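Antifreeze protein (Uncultured bacterium, PDB 6EIO) is an ice-binding protein that interacts with ice through two faces and, as an antifreeze protein, probably restrains the growth of ice crystals. Local coordinates at residues T16-Q21 with V106-N111; T91-D96 with T193-E198; G110-L115 with L128-G133. One frame throughout, in Å; residues are numbered along the deposited sequence. Where two conformers were deposited one is given.

Contact 1 of 3, residues T16-Q21 with V106-N111; sequences TVIPLQ and VTISGN
Q21, near the start of the modelled chain, lies across V106, the first residue of strand 106-107. At its base CG stands anti to the carbonyl carbon (chi1 -64°), and from there the chain runs extended. CB makes no close approach to V106; CG and then CD each graze its CG2, with CD 4.1 Å from V106 CG2. The amide ends the path: Q21 NE2 sits 3.5 Å from V106 CG2, a van der Waals touch, while OE1 takes a hydrogen bond from the backbone N of L121 in the neighbouring strand 120-124. The same methyl is met by P19, whose ring reaches it tip to tip, CG 3.6 Å from V106 CG2. Further along, I18 sends CD1 to within 3.8 Å of I108 CG2, the two side chains crossing obliquely, and I18 also lies on Y122 of strand 120-124. The N-terminal loop is thereby laid over one end of the beta-solenoid, with I18, P19 and Q21 facing V106 and I108. Between the two segments the contact is made of methyls, a proline ring and the stem and amide end of Q21, so it rests on dispersion and burial; a directional component comes from the bond of Q21 OE1 to L121 N.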
loop_
_atom_site.group_PDB
_atom_site.type_symbol
_atom_site.label_atom_id
_atom_site.label_comp_id
_atom_site.label_asym_id
_atom_site.label_seq_id
_atom_site.Cartn_x
_atom_site.Cartn_y
_atom_site.Cartn_z
ATOM N N THR A 16 6.058 15.984 18.174
ATOM C CA THR A 16 4.879 15.409 17.529
ATOM C C THR A 16 4.281 14.298 18.375
ATOM O O THR A 16 4.860 13.216 18.496
ATOM C CB THR A 16 5.228 14.828 16.154
ATOM O OG1 THR A 16 5.847 15.840 15.352
ATOM C CG2 THR A 16 3.975 14.312 15.450
ATOM N N VAL A 17 3.108 14.559 18.942
ATOM C CA VAL A 17 2.487 13.653 19.899
ATOM C C VAL A 17 1.167 13.139 19.320
ATOM O O VAL A 17 0.256 13.924 19.037
ATOM C CB VAL A 17 2.276 14.323 21.263
ATOM C CG1 VAL A 17 1.660 13.358 22.214
ATOM C CG2 VAL A 17 3.605 14.854 21.825
ATOM N N ILE A 18 1.056 11.823 19.193
ATOM C CA ILE A 18 -0.079 11.156 18.545
ATOM C C ILE A 18 -1.089 10.730 19.611
ATOM O O ILE A 18 -0.755 9.869 20.442
ATOM C CB ILE A 18 0.409 9.920 17.762
ATOM C CG1 ILE A 18 1.462 10.299 16.711
ATOM C CG2 ILE A 18 -0.757 9.161 17.135
ATOM C CD1 ILE A 18 0.931 11.160 15.595
ATOM N N PRO A 19 -2.324 11.269 19.628
ATOM C CA PRO A 19 -3.303 10.825 20.629
ATOM C C PRO A 19 -3.860 9.457 20.252
ATOM O O PRO A 19 -3.631 8.939 19.158
ATOM C CB PRO A 19 -4.389 11.904 20.591
ATOM C CG PRO A 19 -4.374 12.361 19.184
ATOM C CD PRO A 19 -2.909 12.291 18.737
ATOM N N LEU A 20 -4.591 8.864 21.195
ATOM C CA LEU A 20 -5.191 7.551 21.011
ATOM C C LEU A 20 -6.662 7.714 20.645
ATOM O O LEU A 20 -7.457 8.245 21.425
ATOM C CB LEU A 20 -5.029 6.708 22.267
ATOM C CG LEU A 20 -5.492 5.263 22.135
ATOM C CD1 LEU A 20 -4.844 4.543 20.944
ATOM C CD2 LEU A 20 -5.175 4.537 23.434
ATOM N N GLN A 21 -7.017 7.252 19.452
ATOM C CA GLN A 21 -8.367 7.375 18.932
ATOM C C GLN A 21 -9.299 6.335 19.542
ATOM O O GLN A 21 -8.892 5.238 19.925
ATOM C CB GLN A 21 -8.346 7.227 17.405
ATOM C CG GLN A 21 -7.563 8.345 16.741
ATOM C CD GLN A 21 -7.483 8.199 15.237
ATOM O OE1 GLN A 21 -8.480 7.902 14.583
ATOM N NE2 GLN A 21 -6.307 8.444 14.681
ATOM N N VAL A 106 -6.763 12.035 13.289
ATOM C CA VAL A 106 -5.519 12.717 13.595
ATOM C C VAL A 106 -4.864 13.214 12.320
ATOM O O VAL A 106 -4.684 12.447 11.371
ATOM C CB VAL A 106 -4.605 11.786 14.406
ATOM C CG1 VAL A 106 -3.207 12.350 14.564
ATOM C CG2 VAL A 106 -5.229 11.539 15.773
ATOM N N THR A 107 -4.458 14.473 12.325
ATOM C CA THR A 107 -3.675 15.022 11.232
ATOM C C THR A 107 -2.188 14.768 11.468
ATOM O O THR A 107 -1.657 14.984 12.560
ATOM C CB THR A 107 -3.963 16.502 11.052
ATOM O OG1 THR A 107 -3.664 17.182 12.266
ATOM C CG2 THR A 107 -5.405 16.693 10.705
ATOM N N ILE A 108 -1.534 14.259 10.434
ATOM C CA ILE A 108 -0.091 14.024 10.394
ATOM C C ILE A 108 0.344 14.439 9.003
ATOM O O ILE A 108 -0.401 14.229 8.050
ATOM C CB ILE A 108 0.331 12.519 10.608
ATOM C CG1 ILE A 108 -0.348 11.585 9.587
ATOM C CG2 ILE A 108 0.093 12.054 12.044
ATOM C CD1 ILE A 108 0.114 10.121 9.655
ATOM N N SER A 109 1.585 14.878 8.843
ATOM C CA SER A 109 2.095 15.155 7.503
ATOM C C SER A 109 3.609 15.140 7.550
ATOM O O SER A 109 4.224 15.135 8.616
ATOM C CB SER A 109 1.577 16.473 6.943
ATOM O OG SER A 109 2.116 17.535 7.701
ATOM N N GLY A 110 4.208 15.150 6.368
ATOM C CA GLY A 110 5.642 15.231 6.306
ATOM C C GLY A 110 6.317 13.961 6.798
ATOM O O GLY A 110 5.803 12.853 6.666
ATOM N N ASN A 111 7.510 14.126 7.343
ATOM C CA ASN A 111 8.268 12.982 7.825
ATOM C C ASN A 111 7.607 12.399 9.068
ATOM O O ASN A 111 7.441 13.094 10.074
ATOM C CB ASN A 111 9.690 13.407 8.146
ATOM C CG ASN A 111 10.498 12.289 8.747
ATOM O OD1 ASN A 111 10.419 11.136 8.320
ATOM N ND2 ASN A 111 11.298 12.623 9.743
#

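Contact 2 of 3, residues T91-D96 with T193-E198; sequences TTAYND and TVIALE
Helix and strand pack here in the interior: A93 and Y94 of helix 81-99 rest on I195 and L197, at the end of strand 193-196 and just beyond it. The helix flanks the beta-solenoid, as in other ice-binding proteins of this family, and the axis of 91-96 runs at 94° to that of strand 193-196. A93 contributes its methyl, CB lying 3.9 Å from I195 CD1. Y94 does more. Its CG stands anti to the backbone N (chi1 178°), and the side chain slides past I195 in the opposite direction, with Y94 CB 3.9 Å from I195 CG2. Farther out, the edge of the ring comes up to the strand backbone, where Y94 CD2 is 3.8 Å from I195 O, near the ring plane. The tip then reaches L197, the phenol oxygen OH lying 3.7 Å from L197 CB. R215, from a loop, makes a cation-pi contact with this ring and also touches L197. Between the segments the contact is mainly apolar, a methyl and an aromatic ring against branched aliphatic chains, with one ring edge against a backbone carbonyl. Van der Waals packing and burial thus join helix to strand, while the guanidinium of R215 adds a charged component at the ring.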
loop_
_atom_site.group_PDB
_atom_site.type_symbol
_atom_site.label_atom_id
_atom_site.label_comp_id
_atom_site.label_asym_id
_atom_site.label_seq_id
_atom_site.Cartn_x
_atom_site.Cartn_y
_atom_site.Cartn_z
ATOM N N THR A 91 -11.065 1.407 -7.399
ATOM C CA THR A 91 -11.701 2.725 -7.364
ATOM C C THR A 91 -12.643 2.829 -6.175
ATOM O O THR A 91 -12.607 3.808 -5.421
ATOM C CB THR A 91 -12.414 2.978 -8.683
ATOM O OG1 THR A 91 -11.413 3.063 -9.696
ATOM C CG2 THR A 91 -13.250 4.270 -8.625
ATOM N N THR A 92 -13.471 1.801 -5.968
ATOM C CA THR A 92 -14.365 1.797 -4.813
ATOM C C THR A 92 -13.577 1.926 -3.509
ATOM O O THR A 92 -13.925 2.721 -2.627
ATOM C CB THR A 92 -15.197 0.508 -4.836
ATOM O OG1 THR A 92 -15.985 0.518 -6.022
ATOM C CG2 THR A 92 -16.073 0.359 -3.590
ATOM N N ALA A 93 -12.510 1.137 -3.369
ATOM C CA ALA A 93 -11.721 1.149 -2.144
ATOM C C ALA A 93 -11.037 2.499 -1.927
ATOM O O ALA A 93 -10.991 3.010 -0.804
ATOM C CB ALA A 93 -10.675 0.038 -2.189
ATOM N N TYR A 94 -10.481 3.069 -3.000
ATOM C CA TYR A 94 -9.855 4.380 -2.921
ATOM C C TYR A 94 -10.851 5.427 -2.429
ATOM O O TYR A 94 -10.557 6.228 -1.540
ATOM C CB TYR A 94 -9.344 4.737 -4.316
ATOM C CG TYR A 94 -8.704 6.104 -4.427
ATOM C CD1 TYR A 94 -9.482 7.251 -4.602
ATOM C CD2 TYR A 94 -7.318 6.254 -4.379
ATOM C CE1 TYR A 94 -8.892 8.500 -4.739
ATOM C CE2 TYR A 94 -6.729 7.500 -4.509
ATOM C CZ TYR A 94 -7.512 8.621 -4.688
ATOM O OH TYR A 94 -6.895 9.830 -4.815
ATOM N N ASN A 95 -12.041 5.435 -3.031
ATOM C CA ASN A 95 -13.041 6.430 -2.664
ATOM C C ASN A 95 -13.521 6.217 -1.231
ATOM O O ASN A 95 -13.754 7.193 -0.500
ATOM C CB ASN A 95 -14.214 6.384 -3.643
ATOM C CG ASN A 95 -13.885 6.891 -5.035
ATOM O OD1 ASN A 95 -14.565 6.503 -6.017
ATOM N ND2 ASN A 95 -12.914 7.759 -5.152
ATOM N N ASP A 96 -13.684 4.959 -0.813
ATOM C CA ASP A 96 -14.048 4.647 0.567
ATOM C C ASP A 96 -13.001 5.209 1.519
ATOM O O ASP A 96 -13.302 5.975 2.442
ATOM C CB ASP A 96 -14.171 3.107 0.663
ATOM C CG ASP A 96 -14.422 2.565 2.060
ATOM O OD1 ASP A 96 -14.792 3.330 2.959
ATOM O OD2 ASP A 96 -14.208 1.347 2.247
ATOM N N THR A 193 -1.517 -1.936 2.267
ATOM C CA THR A 193 -2.121 -1.777 0.954
ATOM C C THR A 193 -2.018 -0.320 0.541
ATOM O O THR A 193 -2.604 0.551 1.195
ATOM C CB THR A 193 -3.575 -2.258 0.982
ATOM O OG1 THR A 193 -3.602 -3.661 1.192
ATOM C CG2 THR A 193 -4.275 -1.960 -0.328
ATOM N N VAL A 194 -1.271 -0.068 -0.524
ATOM C CA VAL A 194 -1.080 1.274 -1.078
ATOM C C VAL A 194 -2.023 1.411 -2.270
ATOM O O VAL A 194 -1.910 0.643 -3.228
ATOM C CB VAL A 194 0.385 1.487 -1.507
ATOM C CG1 VAL A 194 0.553 2.876 -2.098
ATOM C CG2 VAL A 194 1.323 1.271 -0.330
ATOM N N ILE A 195 -2.951 2.361 -2.202
ATOM C CA ILE A 195 -3.890 2.610 -3.287
ATOM C C ILE A 195 -3.626 4.020 -3.782
ATOM O O ILE A 195 -3.975 4.988 -3.096
ATOM C CB ILE A 195 -5.355 2.441 -2.883
ATOM C CG1 ILE A 195 -5.572 1.213 -2.000
ATOM C CG2 ILE A 195 -6.196 2.380 -4.153
ATOM C CD1 ILE A 195 -7.003 1.041 -1.548
ATOM N N ALA A 196 -2.981 4.133 -4.940
ATOM C CA ALA A 196 -2.580 5.419 -5.488
ATOM C C ALA A 196 -3.445 5.772 -6.688
ATOM O O ALA A 196 -3.774 4.912 -7.519
ATOM C CB ALA A 196 -1.123 5.420 -5.926
ATOM N N LEU A 197 -3.785 7.056 -6.813
ATOM C CA LEU A 197 -4.524 7.489 -7.990
ATOM C C LEU A 197 -3.686 7.342 -9.251
ATOM O O LEU A 197 -4.205 6.962 -10.314
ATOM C CB LEU A 197 -4.960 8.944 -7.811
ATOM C CG LEU A 197 -5.830 9.506 -8.943
ATOM C CD1 LEU A 197 -7.145 8.739 -9.047
ATOM C CD2 LEU A 197 -6.088 10.972 -8.718
ATOM N N GLU A 198 -2.403 7.695 -9.152
ATOM C CA GLU A 198 -1.520 7.764 -10.305
ATOM C C GLU A 198 -0.563 6.571 -10.306
ATOM O O GLU A 198 -0.993 5.465 -10.641
ATOM C CB GLU A 198 -0.850 9.145 -10.395
ATOM C CG GLU A 198 -1.876 10.264 -10.645
ATOM C CD GLU A 198 -2.562 10.212 -12.025
ATOM O OE1 GLU A 198 -2.149 9.417 -12.906
ATOM O OE2 GLU A 198 -3.515 10.995 -12.223
#

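Contact 3 of 3, residues G110-L115 with L128-G133; sequences GNIGGL and LAVSSG
G110 and A129 begin the tight part of this contact, where two neighbouring parallel strands run side by side. A129 N donates to G110 O at 2.9 Å, and A129 O receives I112 N at 2.8 Å. A129 thus bonds to the residues before and after N111, the usual parallel ladder. On the inner side I112 and L128 cross at about a right angle, with I112 CG2 3.7 Å from L128 CD1; L128 continues onto I149 and I151. This is one step between successive coils of the right-handed beta-solenoid of the ice-binding family, strand 110-111 being the last of its sheet within the chain. Beyond the strands it is the side chain of N111 that joins the two backbones. Its CG stands anti to the backbone N (chi1 176°). OD1 accepts S131 N at 2.9 Å and G113 N at 3.0 Å, from opposite faces of the amide plane; the G113 bond makes an Asx turn. S132 N adds a third, weak bond to the same oxygen. G113 and G114 then occupy the middle of a type II turn from I112 to L115. On the looser, watery side N111 ND2 gives a bond of 3.1 Å to S132 OG. A water lies 3.2 Å from S132 OG and donates weakly to G113 O, linking the loop at S132 to the I112-L115 turn.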
loop_
_atom_site.group_PDB
_atom_site.type_symbol
_atom_site.label_atom_id
_atom_site.label_comp_id
_atom_site.label_asym_id
_atom_site.label_seq_id
_atom_site.Cartn_x
_atom_site.Cartn_y
_atom_site.Cartn_z
ATOM N N GLY A 110 4.208 15.150 6.368
ATOM C CA GLY A 110 5.642 15.231 6.306
ATOM C C GLY A 110 6.317 13.961 6.798
ATOM O O GLY A 110 5.803 12.853 6.666
ATOM N N ASN A 111 7.510 14.126 7.343
ATOM C CA ASN A 111 8.268 12.982 7.825
ATOM C C ASN A 111 7.607 12.399 9.068
ATOM O O ASN A 111 7.441 13.094 10.074
ATOM C CB ASN A 111 9.690 13.407 8.146
ATOM C CG ASN A 111 10.498 12.289 8.747
ATOM O OD1 ASN A 111 10.419 11.136 8.320
ATOM N ND2 ASN A 111 11.298 12.623 9.743
ATOM N N ILE A 112 7.274 11.106 9.005
ATOM C CA ILE A 112 6.742 10.361 10.136
ATOM C C ILE A 112 7.714 9.302 10.633
ATOM O O ILE A 112 7.346 8.477 11.476
ATOM C CB ILE A 112 5.350 9.775 9.852
ATOM C CG1 ILE A 112 5.369 8.836 8.652
ATOM C CG2 ILE A 112 4.351 10.906 9.660
ATOM C CD1 ILE A 112 4.074 8.076 8.485
ATOM N N GLY A 113 8.956 9.318 10.158
ATOM C CA GLY A 113 9.953 8.442 10.736
ATOM C C GLY A 113 10.106 8.702 12.223
ATOM O O GLY A 113 10.054 9.840 12.683
ATOM N N GLY A 114 10.282 7.623 12.983
ATOM C CA GLY A 114 10.366 7.670 14.426
ATOM C C GLY A 114 9.036 7.631 15.141
ATOM O O GLY A 114 9.015 7.519 16.369
ATOM N N LEU A 115 7.924 7.716 14.426
ATOM C CA LEU A 115 6.630 7.781 15.077
ATOM C C LEU A 115 5.999 6.403 15.193
ATOM O O LEU A 115 6.196 5.529 14.359
ATOM C CB LEU A 115 5.664 8.669 14.310
ATOM C CG LEU A 115 5.976 10.143 14.311
ATOM C CD1 LEU A 115 4.880 10.841 13.528
ATOM C CD2 LEU A 115 6.080 10.711 15.718
ATOM N N LEU A 128 3.477 12.893 2.562
ATOM C CA LEU A 128 3.809 12.085 3.723
ATOM C C LEU A 128 5.048 11.271 3.370
ATOM O O LEU A 128 5.154 10.752 2.253
ATOM C CB LEU A 128 2.649 11.152 4.080
ATOM C CG LEU A 128 2.719 10.520 5.470
ATOM C CD1 LEU A 128 2.529 11.563 6.557
ATOM C CD2 LEU A 128 1.665 9.433 5.582
ATOM N N ALA A 129 5.989 11.172 4.307
ATOM C CA ALA A 129 7.264 10.538 4.004
ATOM C C ALA A 129 7.775 9.778 5.209
ATOM O O ALA A 129 7.479 10.123 6.341
ATOM C CB ALA A 129 8.305 11.581 3.599
ATOM N N VAL A 130 8.549 8.742 4.950
ATOM C CA VAL A 130 9.418 8.169 5.962
ATOM C C VAL A 130 10.830 8.519 5.507
ATOM O O VAL A 130 11.372 7.888 4.596
ATOM C CB VAL A 130 9.208 6.658 6.131
ATOM C CG1 VAL A 130 9.918 6.179 7.370
ATOM C CG2 VAL A 130 7.716 6.312 6.183
ATOM N N SER A 131 11.421 9.561 6.109
ATOM C CA SER A 131 12.708 10.067 5.634
ATOM C C SER A 131 13.849 9.768 6.571
ATOM O O SER A 131 14.967 9.545 6.113
ATOM C CB SER A 131 12.681 11.581 5.348
ATOM O OG SER A 131 12.627 12.402 6.493
ATOM N N SER A 132 13.588 9.724 7.857
ATOM C CA SER A 132 14.607 9.355 8.817
ATOM C C SER A 132 13.893 8.414 9.748
ATOM O O SER A 132 12.739 8.647 10.096
ATOM C CB SER A 132 15.093 10.561 9.622
ATOM O OG SER A 132 13.992 11.149 10.293
ATOM N N GLY A 133 14.544 7.339 10.101
ATOM C CA GLY A 133 13.849 6.395 10.925
ATOM C C GLY A 133 12.618 5.728 10.333
ATOM O O GLY A 133 12.141 5.956 9.207
HETATM O O HOH W 1 13.445 9.837 13.139
#

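How the contacts relate
Contact 2 is the buried one of the three, about 9 Å from the centre of the chain to its own centre, where helix 81-99 meets the solenoid wall. Contacts 1 and 3 sit farther out, partly buried, at the end of the solenoid that strand 110-111 belongs to. They share G110 and N111 and touch one another through S109 and L128, whereas contact 2 touches neither. Chemistry follows place: contacts 1 and 2 are mainly apolar where elements not paired as strands lie on the coils, while contact 3 joins consecutive coils by backbone ladder and asparagine bonds. Strands 106-107 and 193-196 of contacts 1 and 2 also lie along one run of parallel strands.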